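Local coordinates for 4-diphosphocytidyl-2C-methyl-D-erythritol synthase (PDB 1VGW), which probably catalyses the transfer of CMP from CTP to 2-C-methyl-D-erythritol 4-phosphate, releasing diphosphate in non-mevalonate isoprenoid biosynthesis, at residues L138-A143 against L163-T168. Sequence-based numbering, arbitrary orientation.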
ATOM      1  N   LEU B 138      10.912  -9.811  -1.518  1.00 24.77           N
ATOM      2  CA  LEU B 138       9.468  -9.786  -1.858  1.00 24.88           C
ATOM      3  C   LEU B 138       9.130  -8.305  -2.140  1.00 26.60           C
ATOM      4  O   LEU B 138       9.784  -7.399  -1.571  1.00 23.78           O
ATOM      5  CB  LEU B 138       8.591 -10.299  -0.732  1.00 27.22           C
ATOM      6  CG  LEU B 138       8.596 -11.786  -0.406  1.00 28.38           C
ATOM      7  CD1 LEU B 138       7.617 -12.120   0.714  1.00 30.54           C
ATOM      8  CD2 LEU B 138       8.288 -12.625  -1.629  1.00 31.15           C
ATOM      9  N   ALA B 139       8.202  -8.085  -3.063  1.00 26.74           N
ATOM     10  CA  ALA B 139       7.843  -6.665  -3.365  1.00 28.98           C
ATOM     11  C   ALA B 139       6.560  -6.656  -4.196  1.00 30.09           C
ATOM     12  O   ALA B 139       6.159  -7.757  -4.664  1.00 29.41           O
ATOM     13  CB  ALA B 139       8.995  -6.011  -4.081  1.00 29.63           C
ATOM     14  N   VAL B 140       5.859  -5.551  -4.246  1.00 29.16           N
ATOM     15  CA  VAL B 140       4.637  -5.398  -5.035  1.00 31.90           C
ATOM     16  C   VAL B 140       4.708  -4.159  -5.929  1.00 32.14           C
ATOM     17  O   VAL B 140       5.199  -3.089  -5.536  1.00 30.05           O
ATOM     18  CB  VAL B 140       3.363  -5.304  -4.162  1.00 35.71           C
ATOM     19  CG1 VAL B 140       3.211  -6.542  -3.271  1.00 37.60           C
ATOM     20  CG2 VAL B 140       3.311  -4.049  -3.318  1.00 32.18           C
ATOM     21  N   PRO B 141       4.166  -4.222  -7.134  1.00 33.25           N
ATOM     22  CA  PRO B 141       4.213  -3.079  -8.036  1.00 35.64           C
ATOM     23  C   PRO B 141       3.442  -1.900  -7.494  1.00 36.63           C
ATOM     24  O   PRO B 141       2.453  -2.126  -6.779  1.00 38.04           O
ATOM     25  CB  PRO B 141       3.600  -3.604  -9.331  1.00 36.42           C
ATOM     26  CG  PRO B 141       3.646  -5.087  -9.227  1.00 35.38           C
ATOM     27  CD  PRO B 141       3.506  -5.383  -7.747  1.00 34.07           C
ATOM     28  N   VAL B 142       3.919  -0.679  -7.738  1.00 36.57           N
ATOM     29  CA  VAL B 142       3.211   0.533  -7.299  1.00 34.22           C
ATOM     30  C   VAL B 142       1.985   0.727  -8.181  1.00 34.20           C
ATOM     31  O   VAL B 142       2.146   0.968  -9.363  1.00 35.89           O
ATOM     32  CB  VAL B 142       4.105   1.771  -7.441  1.00 36.17           C
ATOM     33  CG1 VAL B 142       3.297   3.048  -7.126  1.00 32.63           C
ATOM     34  CG2 VAL B 142       5.298   1.686  -6.483  1.00 31.25           C
ATOM     35  N   ALA B 143       0.784   0.522  -7.680  1.00 34.57           N
ATOM     36  CA  ALA B 143      -0.407   0.654  -8.495  1.00 36.03           C
ATOM     37  C   ALA B 143      -1.033   2.040  -8.590  1.00 34.80           C
ATOM     38  O   ALA B 143      -1.691   2.274  -9.611  1.00 34.11           O
ATOM     39  CB  ALA B 143      -1.455  -0.370  -8.010  1.00 32.42           C
ATOM     40  N   LEU B 163       7.845   0.678 -11.379  1.00 33.58           N
ATOM     41  CA  LEU B 163       8.201   0.858  -9.989  1.00 31.94           C
ATOM     42  C   LEU B 163       7.504  -0.137  -9.051  1.00 32.07           C
ATOM     43  O   LEU B 163       6.430  -0.645  -9.385  1.00 28.69           O
ATOM     44  CB  LEU B 163       7.949   2.268  -9.460  1.00 29.43           C
ATOM     45  CG  LEU B 163       8.599   3.455 -10.157  1.00 33.01           C
ATOM     46  CD1 LEU B 163       8.596   4.698  -9.260  1.00 22.57           C
ATOM     47  CD2 LEU B 163      10.056   3.117 -10.576  1.00 30.52           C
ATOM     48  N   TRP B 164       8.225  -0.535  -7.986  1.00 30.30           N
ATOM     49  CA  TRP B 164       7.808  -1.511  -7.005  1.00 30.09           C
ATOM     50  C   TRP B 164       8.027  -1.066  -5.556  1.00 29.12           C
ATOM     51  O   TRP B 164       9.008  -0.400  -5.219  1.00 30.32           O
ATOM     52  CB  TRP B 164       8.647  -2.838  -7.178  1.00 26.55           C
ATOM     53  CG  TRP B 164       8.406  -3.522  -8.477  1.00 31.76           C
ATOM     54  CD1 TRP B 164       8.781  -3.069  -9.723  1.00 32.44           C
ATOM     55  CD2 TRP B 164       7.771  -4.784  -8.724  1.00 30.84           C
ATOM     56  NE1 TRP B 164       8.312  -3.890 -10.695  1.00 32.49           N
ATOM     57  CE2 TRP B 164       7.714  -4.969 -10.121  1.00 31.25           C
ATOM     58  CE3 TRP B 164       7.179  -5.735  -7.908  1.00 33.08           C
ATOM     59  CZ2 TRP B 164       7.118  -6.075 -10.719  1.00 33.29           C
ATOM     60  CZ3 TRP B 164       6.601  -6.859  -8.494  1.00 39.08           C
ATOM     61  CH2 TRP B 164       6.580  -7.025  -9.889  1.00 38.32           C
ATOM     62  N   GLN B 165       7.224  -1.564  -4.615  1.00 28.10           N
ATOM     63  CA  GLN B 165       7.421  -1.258  -3.207  1.00 29.78           C
ATOM     64  C   GLN B 165       8.036  -2.481  -2.514  1.00 29.93           C
ATOM     65  O   GLN B 165       7.452  -3.553  -2.584  1.00 30.59           O
ATOM     66  CB  GLN B 165       6.092  -0.949  -2.508  1.00 33.74           C
ATOM     67  CG  GLN B 165       5.281   0.135  -3.170  1.00 43.21           C
ATOM     68  CD  GLN B 165       3.787  -0.051  -2.920  1.00 48.66           C
ATOM     69  OE1 GLN B 165       3.285   0.272  -1.849  1.00 52.33           O
ATOM     70  NE2 GLN B 165       3.112  -0.591  -3.931  1.00 48.58           N
ATOM     71  N   ALA B 166       9.158  -2.303  -1.833  1.00 28.84           N
ATOM     72  CA  ALA B 166       9.824  -3.400  -1.177  1.00 26.92           C
ATOM     73  C   ALA B 166       9.124  -3.846   0.098  1.00 30.30           C
ATOM     74  O   ALA B 166       8.575  -3.012   0.852  1.00 31.72           O
ATOM     75  CB  ALA B 166      11.258  -2.954  -0.869  1.00 12.06           C
ATOM     76  N   GLN B 167       9.095  -5.125   0.364  1.00 30.45           N
ATOM     77  CA  GLN B 167       8.591  -5.751   1.577  1.00 29.96           C
ATOM     78  C   GLN B 167       9.753  -6.575   2.158  1.00 31.44           C
ATOM     79  O   GLN B 167      10.918  -6.206   1.872  1.00 33.70           O
ATOM     80  CB  GLN B 167       7.405  -6.659   1.308  1.00 29.03           C
ATOM     81  CG  GLN B 167       6.196  -5.967   0.725  1.00 30.97           C
ATOM     82  CD  GLN B 167       4.965  -6.832   0.601  1.00 34.23           C
ATOM     83  OE1 GLN B 167       5.029  -8.027   0.241  1.00 30.36           O
ATOM     84  NE2 GLN B 167       3.804  -6.224   0.888  1.00 29.83           N
ATOM     85  N   THR B 168       9.513  -7.494   3.052  1.00 29.07           N
ATOM     86  CA  THR B 168      10.494  -8.404   3.608  1.00 25.72           C
ATOM     87  C   THR B 168       9.829  -9.775   3.583  1.00 28.15           C
ATOM     88  O   THR B 168       8.582  -9.813   3.394  1.00 29.22           O
ATOM     89  CB  THR B 168      10.988  -8.017   4.977  1.00 27.98           C
ATOM     90  OG1 THR B 168       9.967  -8.271   5.940  1.00 30.19           O
ATOM     91  CG2 THR B 168      11.430  -6.552   5.103  1.00 26.28           C
TER
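Gln165 and Val140 form the hydrogen-bonded pair at the middle of the antiparallel ladder of strands 136-141 and 163-167, the base of the beta-arm that carries the small 146-149/154-158 sheet out from the nucleotidyltransferase core, as in other IspD enzymes. Their backbones join twice: Gln165 N gives a nearly straight bond of 2.7 Å to Val140 O (173° at the hydrogen), and Val140 N returns one of 3.0 Å to Gln165 O. The Gln165 side chain runs extended beyond CG and crosses the Val140 side chain at a slant. Gln165 NE2 lies 3.5 Å from Val140 CG2 and makes a weak, bent bond to Pro141 O, while Val142 CG2 packs 3.7 Å from Gln165 CG.

Next along the ladder, Trp164 and Pro141 form a non-hydrogen-bonded pair whose side chains run side by side. With Trp164 CG anti to the carbonyl carbon (chi1 -65°), the indole is laid along the proline: Pro141 CG sits over the six-membered ring of Trp164, displaced toward its rim, 3.6 Å from its centroid, in a CH-pi contact, and Pro141 CD touches Trp164 CZ3. The backbone of Ala139 meets the edge of the same ring, and Gln207 of strand 204-207 touches both Pro141 and Trp164.

In the dimer, Leu163, Trp164 and Gln165 also form an antiparallel ladder with a strand of the second subunit, so the sheet runs on across the interface. Val142 packs on Leu146 of that subunit and lies close to Arg160 of its own chain, predicted to position the methylerythritol phosphate. Past the end of strand 138-141, Val142 N still bonds Leu163 O at 3.0 Å.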